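Local coordinates for hydrogenase maturation protease (Wolinella succinogenes, PDB 3PU6), which is of undemonstrated function but probably acts as an endopeptidase that matures, and so activates, a hydrogenase, at residues K4-C9 / G49-L54; V58-D63 / K106-G111. All blocks are in the same frame, centred on the assembly; numbering follows the deposited sequence.

Overall arrangement
Both contacts are built on the same five-stranded mixed sheet, in which strands 5-10 and 58-66 are neighbours. Contact 1 (4-9 with 49-54) sets a helix over strand 5-10, and contact 2 (58-63 with 106-111) pairs the two parallel strands that follow across the sheet. Their centres lie about 11 Å apart. They meet along the shared strand border, where Val6 N is 2.7 Å from Val58 O and Leu8 N is 2.7 Å from Val60 O, both probable hydrogen bonds. Helix 48-54 is followed in the chain, after a short link, by strand 58-66. The centre of contact 2 is about 5 Å from the centre of the molecule, that of contact 1 about 12 Å.

Contact 1: residues K4-C9 / G49-L54; sequences KKVLLC and GKLREL
Val6 stands at the apolar centre and meets the helix with both of its methyl branches. CG2 approaches CD2 of Leu54 at 3.5 Å, the two side chains sliding past each other in opposite directions. CG1 turns to the other leucine, with CD2 of Leu51 3.8 Å away and the side chains crossing at a slant. The division follows from the valine torsion: CG1 is anti to the backbone N and CG2 anti to the carbonyl carbon, which sends one methyl to each leucine. Further along the strand, Leu8 CD2 makes a looser apolar contact with Leu51 CD1 at 4.5 Å. Val6, Leu8 and Leu51 are buried, and Phe38 of strand 35-41 and Pro56 add cover to Leu51 and Val6 respectively.

The helix and strand segments run nearly antiparallel, at 169°, with 10.9 Å between their axes, a spacing that only side chains bridge. Leu54, on the last turn of helix 48-54, carries the contact from this apolar layer to the polar edge. The Lys4 chain passes it in the opposite sense, CD lying 4.2 Å from Leu54 CD1, and bends at chi3. Beyond the bend, NZ donates a hydrogen bond of 2.9 Å to Leu54 O. It stands 18° from the carbonyl plane, with a C=O...N angle of 143°. The same NZ also bonds Ala55 O, while the backbone N of Lys4 bonds Asp57 OD2.

The chemistry is thus divided between a branched aliphatic interior and a charged, exposed margin. An ammonium group bonded to carbonyls at the C-terminal end of a helix would be expected to interact favourably with the helix dipole, consistent with Lys4, just ahead of the strand, tying that end of it to the helix terminus.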
ATOM      1  N   LYS A   4      -3.332 -13.082 -10.080  1.00 36.22           N
ATOM      2  CA  LYS A   4      -3.388 -12.874  -8.626  1.00 37.72           C
ATOM      3  C   LYS A   4      -2.828 -11.534  -8.168  1.00 36.70           C
ATOM      4  O   LYS A   4      -1.621 -11.308  -8.215  1.00 34.98           O
ATOM      5  CB  LYS A   4      -2.660 -13.994  -7.894  1.00 37.04           C
ATOM      6  CG  LYS A   4      -2.876 -15.359  -8.493  1.00 37.80           C
ATOM      7  CD  LYS A   4      -2.244 -16.410  -7.618  1.00 40.69           C
ATOM      8  CE  LYS A   4      -1.350 -17.311  -8.430  1.00 42.29           C
ATOM      9  NZ  LYS A   4      -0.289 -17.891  -7.567  1.00 41.63           N
ATOM     10  N   LYS A   5      -3.726 -10.669  -7.706  1.00 36.96           N
ATOM     11  CA  LYS A   5      -3.390  -9.303  -7.330  1.00 35.30           C
ATOM     12  C   LYS A   5      -3.582  -9.022  -5.836  1.00 35.26           C
ATOM     13  O   LYS A   5      -4.699  -9.083  -5.325  1.00 35.79           O
ATOM     14  CB  LYS A   5      -4.249  -8.351  -8.129  1.00 35.62           C
ATOM     15  CG  LYS A   5      -4.183  -8.586  -9.623  1.00 37.40           C
ATOM     16  CD  LYS A   5      -5.280  -7.803 -10.330  1.00 36.91           C
ATOM     17  CE  LYS A   5      -6.040  -8.713 -11.234  1.00 39.03           C
ATOM     18  NZ  LYS A   5      -7.484  -8.440 -11.073  1.00 45.68           N
ATOM     19  N   VAL A   6      -2.484  -8.707  -5.147  1.00 34.70           N
ATOM     20  CA  VAL A   6      -2.501  -8.424  -3.705  1.00 34.85           C
ATOM     21  C   VAL A   6      -2.189  -6.968  -3.387  1.00 33.68           C
ATOM     22  O   VAL A   6      -1.304  -6.367  -3.987  1.00 33.56           O
ATOM     23  CB  VAL A   6      -1.463  -9.281  -2.925  1.00 35.28           C
ATOM     24  CG1 VAL A   6      -1.346  -8.800  -1.486  1.00 34.44           C
ATOM     25  CG2 VAL A   6      -1.826 -10.741  -2.964  1.00 35.77           C
ATOM     26  N   LEU A   7      -2.919  -6.416  -2.430  1.00 33.90           N
ATOM     27  CA  LEU A   7      -2.628  -5.095  -1.895  1.00 33.06           C
ATOM     28  C   LEU A   7      -2.271  -5.210  -0.417  1.00 32.30           C
ATOM     29  O   LEU A   7      -3.139  -5.518   0.402  1.00 31.64           O
ATOM     30  CB  LEU A   7      -3.837  -4.165  -2.064  1.00 33.11           C
ATOM     31  CG  LEU A   7      -3.748  -2.800  -1.371  1.00 34.55           C
ATOM     32  CD1 LEU A   7      -2.421  -2.097  -1.707  1.00 31.45           C
ATOM     33  CD2 LEU A   7      -4.958  -1.920  -1.725  1.00 34.29           C
ATOM     34  N   LEU A   8      -0.999  -4.965  -0.090  1.00 31.03           N
ATOM     35  CA  LEU A   8      -0.526  -4.989   1.299  1.00 31.51           C
ATOM     36  C   LEU A   8      -0.567  -3.606   1.941  1.00 31.93           C
ATOM     37  O   LEU A   8       0.229  -2.744   1.605  1.00 31.35           O
ATOM     38  CB  LEU A   8       0.894  -5.575   1.403  1.00 31.56           C
ATOM     39  CG  LEU A   8       1.568  -5.600   2.798  1.00 34.40           C
ATOM     40  CD1 LEU A   8       0.776  -6.391   3.830  1.00 32.87           C
ATOM     41  CD2 LEU A   8       3.013  -6.113   2.747  1.00 35.86           C
ATOM     42  N   CYS A   9      -1.482  -3.400   2.880  1.00 31.68           N
ATOM     43  CA  CYS A   9      -1.625  -2.091   3.500  1.00 31.60           C
ATOM     44  C   CYS A   9      -0.838  -1.993   4.791  1.00 33.44           C
ATOM     45  O   CYS A   9      -1.028  -2.796   5.705  1.00 32.59           O
ATOM     46  CB  CYS A   9      -3.078  -1.758   3.775  1.00 30.95           C
ATOM     47  SG  CYS A   9      -4.090  -2.028   2.373  1.00 36.58           S
ATOM     48  N   GLY A  49       3.705 -15.039   5.352  1.00 38.84           N
ATOM     49  CA  GLY A  49       3.347 -16.429   5.241  1.00 40.27           C
ATOM     50  C   GLY A  49       2.302 -16.604   4.171  1.00 39.20           C
ATOM     51  O   GLY A  49       2.508 -17.343   3.212  1.00 38.13           O
ATOM     52  N   LYS A  50       1.183 -15.908   4.353  1.00 38.54           N
ATOM     53  CA  LYS A  50       0.090 -15.881   3.396  1.00 39.27           C
ATOM     54  C   LYS A  50       0.564 -15.492   2.000  1.00 40.20           C
ATOM     55  O   LYS A  50       0.051 -15.986   0.989  1.00 38.39           O
ATOM     56  CB  LYS A  50      -0.955 -14.862   3.829  1.00 42.11           C
ATOM     57  CG  LYS A  50      -1.296 -14.860   5.293  1.00 42.76           C
ATOM     58  CD  LYS A  50      -2.423 -13.876   5.532  1.00 46.83           C
ATOM     59  CE  LYS A  50      -3.109 -14.131   6.860  1.00 54.27           C
ATOM     60  NZ  LYS A  50      -4.408 -13.396   6.972  1.00 60.54           N
ATOM     61  N   LEU A  51       1.519 -14.570   1.964  1.00 38.32           N
ATOM     62  CA  LEU A  51       2.068 -14.107   0.720  1.00 38.16           C
ATOM     63  C   LEU A  51       2.851 -15.185  -0.013  1.00 39.08           C
ATOM     64  O   LEU A  51       2.653 -15.374  -1.205  1.00 38.92           O
ATOM     65  CB  LEU A  51       2.928 -12.867   0.939  1.00 40.71           C
ATOM     66  CG  LEU A  51       2.151 -11.564   1.163  1.00 41.82           C
ATOM     67  CD1 LEU A  51       3.105 -10.407   1.485  1.00 38.47           C
ATOM     68  CD2 LEU A  51       1.260 -11.234  -0.036  1.00 38.84           C
ATOM     69  N   ARG A  52       3.753 -15.881   0.671  1.00 38.94           N
ATOM     70  CA  ARG A  52       4.490 -16.948   0.009  1.00 38.88           C
ATOM     71  C   ARG A  52       3.483 -17.935  -0.553  1.00 40.66           C
ATOM     72  O   ARG A  52       3.603 -18.415  -1.681  1.00 40.08           O
ATOM     73  CB  ARG A  52       5.387 -17.693   0.986  1.00 40.72           C
ATOM     74  CG  ARG A  52       6.492 -16.879   1.634  1.00 45.04           C
ATOM     75  CD  ARG A  52       7.164 -17.674   2.776  1.00 43.90           C
ATOM     76  NE  ARG A  52       7.904 -16.788   3.681  1.00 48.37           N
ATOM     77  CZ  ARG A  52       7.712 -16.708   4.999  1.00 49.19           C
ATOM     78  NH1 ARG A  52       6.808 -17.495   5.577  1.00 49.27           N
ATOM     79  NH2 ARG A  52       8.433 -15.860   5.744  1.00 44.95           N
ATOM     80  N   GLU A  53       2.475 -18.208   0.265  1.00 40.13           N
ATOM     81  CA  GLU A  53       1.553 -19.302   0.068  1.00 38.22           C
ATOM     82  C   GLU A  53       0.587 -19.034  -1.085  1.00 41.34           C
ATOM     83  O   GLU A  53       0.089 -19.960  -1.733  1.00 44.15           O
ATOM     84  CB  GLU A  53       0.784 -19.517   1.369  1.00 38.33           C
ATOM     85  CG  GLU A  53      -0.068 -20.772   1.395  1.00 40.15           C
ATOM     86  CD  GLU A  53       0.728 -22.037   1.113  1.00 40.63           C
ATOM     87  OE1 GLU A  53       1.891 -22.153   1.570  1.00 39.04           O
ATOM     88  OE2 GLU A  53       0.175 -22.925   0.430  1.00 41.85           O
ATOM     89  N   LEU A  54       0.324 -17.763  -1.335  1.00 39.60           N
ATOM     90  CA  LEU A  54      -0.596 -17.361  -2.381  1.00 39.39           C
ATOM     91  C   LEU A  54       0.098 -17.136  -3.730  1.00 40.24           C
ATOM     92  O   LEU A  54      -0.537 -17.211  -4.774  1.00 41.73           O
ATOM     93  CB  LEU A  54      -1.313 -16.098  -1.931  1.00 40.73           C
ATOM     94  CG  LEU A  54      -2.084 -15.285  -2.956  1.00 40.59           C
ATOM     95  CD1 LEU A  54      -3.156 -16.152  -3.571  1.00 39.67           C
ATOM     96  CD2 LEU A  54      -2.683 -14.076  -2.273  1.00 39.30           C
TER

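Contact 2: residues V58-D63 / K106-G111; sequences VIVVAD and KTIFLG
Ile59 O accepts the shortest backbone bond between the strands, from Ile108 N at 2.8 Å, with the donor nearly in line with the carbonyl (C=O...N 168°). The same oxygen receives a CA-H...O contact from Thr107 CA at 3.4 Å. Ile108 O in turn accepts a bond of 3.0 Å from Val61 N, and Ile59 N, Leu110 N and Asp63 N supply the other three. This alternation, together with the 20° between the N-to-C directions of the segments, defines a parallel pair.

Side chains alternate between the two faces. On one, Val60 uses both methyls: CG2 reaches CB of Ile108 at 4.1 Å, while CG1 leans on CB of Leu110. On the other, CG1 of Val61 occupies the position between backbone N and carbonyl carbon (chi1 50°), which brings it 4.0 Å from Phe109 CD1. The same ring carbon lies 3.6 Å from Val61 O, the oxygen meeting the ring obliquely.

Both faces are roofed by helices: 128-147 packs Ile141 and Leu144 against the Val60, Ile108 and Leu110 side, whereas Leu100 of helix 94-103 covers Val61 and Thr107. Strand 58-66 is bordered by strand 5-10, and strand 106-114 by antiparallel 73-77, making this pair interior to a three-layer alpha/beta/alpha sandwich.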
ATOM      1  N   VAL A  58       0.851  -9.963  -8.789  1.00 36.15           N
ATOM      2  CA  VAL A  58       1.061  -8.560  -8.491  1.00 35.54           C
ATOM      3  C   VAL A  58       0.901  -8.230  -7.001  1.00 35.38           C
ATOM      4  O   VAL A  58      -0.120  -8.530  -6.394  1.00 34.88           O
ATOM      5  CB  VAL A  58       0.050  -7.708  -9.250  1.00 34.32           C
ATOM      6  CG1 VAL A  58       0.246  -6.249  -8.923  1.00 34.22           C
ATOM      7  CG2 VAL A  58       0.181  -7.956 -10.722  1.00 36.81           C
ATOM      8  N   ILE A  59       1.909  -7.585  -6.431  1.00 35.30           N
ATOM      9  CA  ILE A  59       1.812  -7.025  -5.091  1.00 34.35           C
ATOM     10  C   ILE A  59       1.939  -5.504  -5.132  1.00 32.63           C
ATOM     11  O   ILE A  59       2.953  -4.956  -5.541  1.00 31.19           O
ATOM     12  CB  ILE A  59       2.917  -7.552  -4.144  1.00 34.57           C
ATOM     13  CG1 ILE A  59       2.879  -9.074  -4.065  1.00 35.62           C
ATOM     14  CG2 ILE A  59       2.775  -6.918  -2.769  1.00 31.53           C
ATOM     15  CD1 ILE A  59       4.070  -9.666  -3.369  1.00 37.75           C
ATOM     16  N   VAL A  60       0.887  -4.833  -4.706  1.00 32.56           N
ATOM     17  CA  VAL A  60       0.966  -3.428  -4.413  1.00 31.71           C
ATOM     18  C   VAL A  60       1.084  -3.279  -2.904  1.00 32.36           C
ATOM     19  O   VAL A  60       0.250  -3.792  -2.149  1.00 31.52           O
ATOM     20  CB  VAL A  60      -0.273  -2.688  -4.903  1.00 32.17           C
ATOM     21  CG1 VAL A  60      -0.266  -1.266  -4.396  1.00 30.60           C
ATOM     22  CG2 VAL A  60      -0.321  -2.711  -6.413  1.00 33.84           C
ATOM     23  N   VAL A  61       2.144  -2.593  -2.476  1.00 31.89           N
ATOM     24  CA  VAL A  61       2.364  -2.288  -1.070  1.00 31.28           C
ATOM     25  C   VAL A  61       2.111  -0.803  -0.872  1.00 29.87           C
ATOM     26  O   VAL A  61       2.824   0.010  -1.415  1.00 30.34           O
ATOM     27  CB  VAL A  61       3.793  -2.720  -0.589  1.00 31.46           C
ATOM     28  CG1 VAL A  61       4.872  -2.204  -1.514  1.00 31.61           C
ATOM     29  CG2 VAL A  61       4.052  -2.267   0.835  1.00 30.92           C
ATOM     30  N   ALA A  62       1.070  -0.464  -0.122  1.00 29.81           N
ATOM     31  CA  ALA A  62       0.717   0.925   0.130  1.00 29.77           C
ATOM     32  C   ALA A  62       1.048   1.397   1.555  1.00 30.62           C
ATOM     33  O   ALA A  62       0.896   0.649   2.519  1.00 30.51           O
ATOM     34  CB  ALA A  62      -0.739   1.140  -0.156  1.00 27.82           C
ATOM     35  N   ASP A  63       1.483   2.654   1.674  1.00 30.33           N
ATOM     36  CA  ASP A  63       1.904   3.216   2.960  1.00 31.06           C
ATOM     37  C   ASP A  63       1.733   4.720   2.996  1.00 30.51           C
ATOM     38  O   ASP A  63       1.801   5.374   1.973  1.00 30.21           O
ATOM     39  CB  ASP A  63       3.376   2.888   3.251  1.00 30.00           C
ATOM     40  CG  ASP A  63       3.688   2.926   4.741  1.00 34.16           C
ATOM     41  OD1 ASP A  63       2.733   3.122   5.537  1.00 33.38           O
ATOM     42  OD2 ASP A  63       4.875   2.749   5.127  1.00 35.92           O
ATOM     43  N   LYS A 106       6.423  -8.377 -10.104  1.00 40.45           N
ATOM     44  CA  LYS A 106       5.571  -7.198 -10.071  1.00 39.13           C
ATOM     45  C   LYS A 106       5.296  -6.691  -8.660  1.00 38.17           C
ATOM     46  O   LYS A 106       4.157  -6.748  -8.199  1.00 35.76           O
ATOM     47  CB  LYS A 106       4.235  -7.465 -10.733  1.00 39.23           C
ATOM     48  CG  LYS A 106       4.177  -7.090 -12.186  1.00 44.78           C
ATOM     49  CD  LYS A 106       4.820  -5.738 -12.449  1.00 44.07           C
ATOM     50  CE  LYS A 106       4.748  -5.417 -13.934  1.00 44.49           C
ATOM     51  NZ  LYS A 106       5.676  -4.319 -14.299  1.00 47.46           N
ATOM     52  N   THR A 107       6.328  -6.183  -7.986  1.00 36.48           N
ATOM     53  CA  THR A 107       6.125  -5.444  -6.753  1.00 34.80           C
ATOM     54  C   THR A 107       6.038  -3.950  -7.016  1.00 34.43           C
ATOM     55  O   THR A 107       7.014  -3.307  -7.394  1.00 34.82           O
ATOM     56  CB  THR A 107       7.243  -5.669  -5.725  1.00 36.76           C
ATOM     57  OG1 THR A 107       7.344  -7.065  -5.424  1.00 39.51           O
ATOM     58  CG2 THR A 107       6.933  -4.889  -4.442  1.00 33.71           C
ATOM     59  N   ILE A 108       4.864  -3.400  -6.774  1.00 32.04           N
ATOM     60  CA  ILE A 108       4.629  -1.997  -6.987  1.00 30.92           C
ATOM     61  C   ILE A 108       4.484  -1.266  -5.665  1.00 29.82           C
ATOM     62  O   ILE A 108       3.721  -1.695  -4.811  1.00 30.19           O
ATOM     63  CB  ILE A 108       3.362  -1.803  -7.849  1.00 31.22           C
ATOM     64  CG1 ILE A 108       3.629  -2.306  -9.273  1.00 31.74           C
ATOM     65  CG2 ILE A 108       2.917  -0.349  -7.838  1.00 30.03           C
ATOM     66  CD1 ILE A 108       2.443  -2.924  -9.920  1.00 32.88           C
ATOM     67  N   PHE A 109       5.217  -0.162  -5.499  1.00 30.80           N
ATOM     68  CA  PHE A 109       5.043   0.713  -4.333  1.00 30.07           C
ATOM     69  C   PHE A 109       4.036   1.829  -4.595  1.00 29.47           C
ATOM     70  O   PHE A 109       4.038   2.426  -5.656  1.00 30.60           O
ATOM     71  CB  PHE A 109       6.381   1.306  -3.832  1.00 30.16           C
ATOM     72  CG  PHE A 109       6.230   2.182  -2.602  1.00 30.48           C
ATOM     73  CD1 PHE A 109       6.038   1.625  -1.346  1.00 31.56           C
ATOM     74  CD2 PHE A 109       6.223   3.564  -2.711  1.00 30.09           C
ATOM     75  CE1 PHE A 109       5.852   2.442  -0.220  1.00 32.38           C
ATOM     76  CE2 PHE A 109       6.044   4.379  -1.591  1.00 30.29           C
ATOM     77  CZ  PHE A 109       5.855   3.822  -0.353  1.00 32.03           C
ATOM     78  N   LEU A 110       3.175   2.093  -3.619  1.00 29.11           N
ATOM     79  CA  LEU A 110       2.243   3.214  -3.665  1.00 29.67           C
ATOM     80  C   LEU A 110       2.319   4.070  -2.402  1.00 30.01           C
ATOM     81  O   LEU A 110       1.738   3.712  -1.380  1.00 30.09           O
ATOM     82  CB  LEU A 110       0.817   2.701  -3.825  1.00 30.27           C
ATOM     83  CG  LEU A 110      -0.297   3.702  -4.182  1.00 31.08           C
ATOM     84  CD1 LEU A 110      -1.546   2.957  -4.582  1.00 30.93           C
ATOM     85  CD2 LEU A 110      -0.609   4.672  -3.058  1.00 30.99           C
ATOM     86  N   GLY A 111       3.028   5.198  -2.475  1.00 30.32           N
ATOM     87  CA  GLY A 111       3.196   6.083  -1.336  1.00 30.28           C
ATOM     88  C   GLY A 111       2.185   7.209  -1.326  1.00 30.43           C
ATOM     89  O   GLY A 111       1.976   7.864  -2.337  1.00 31.78           O
TER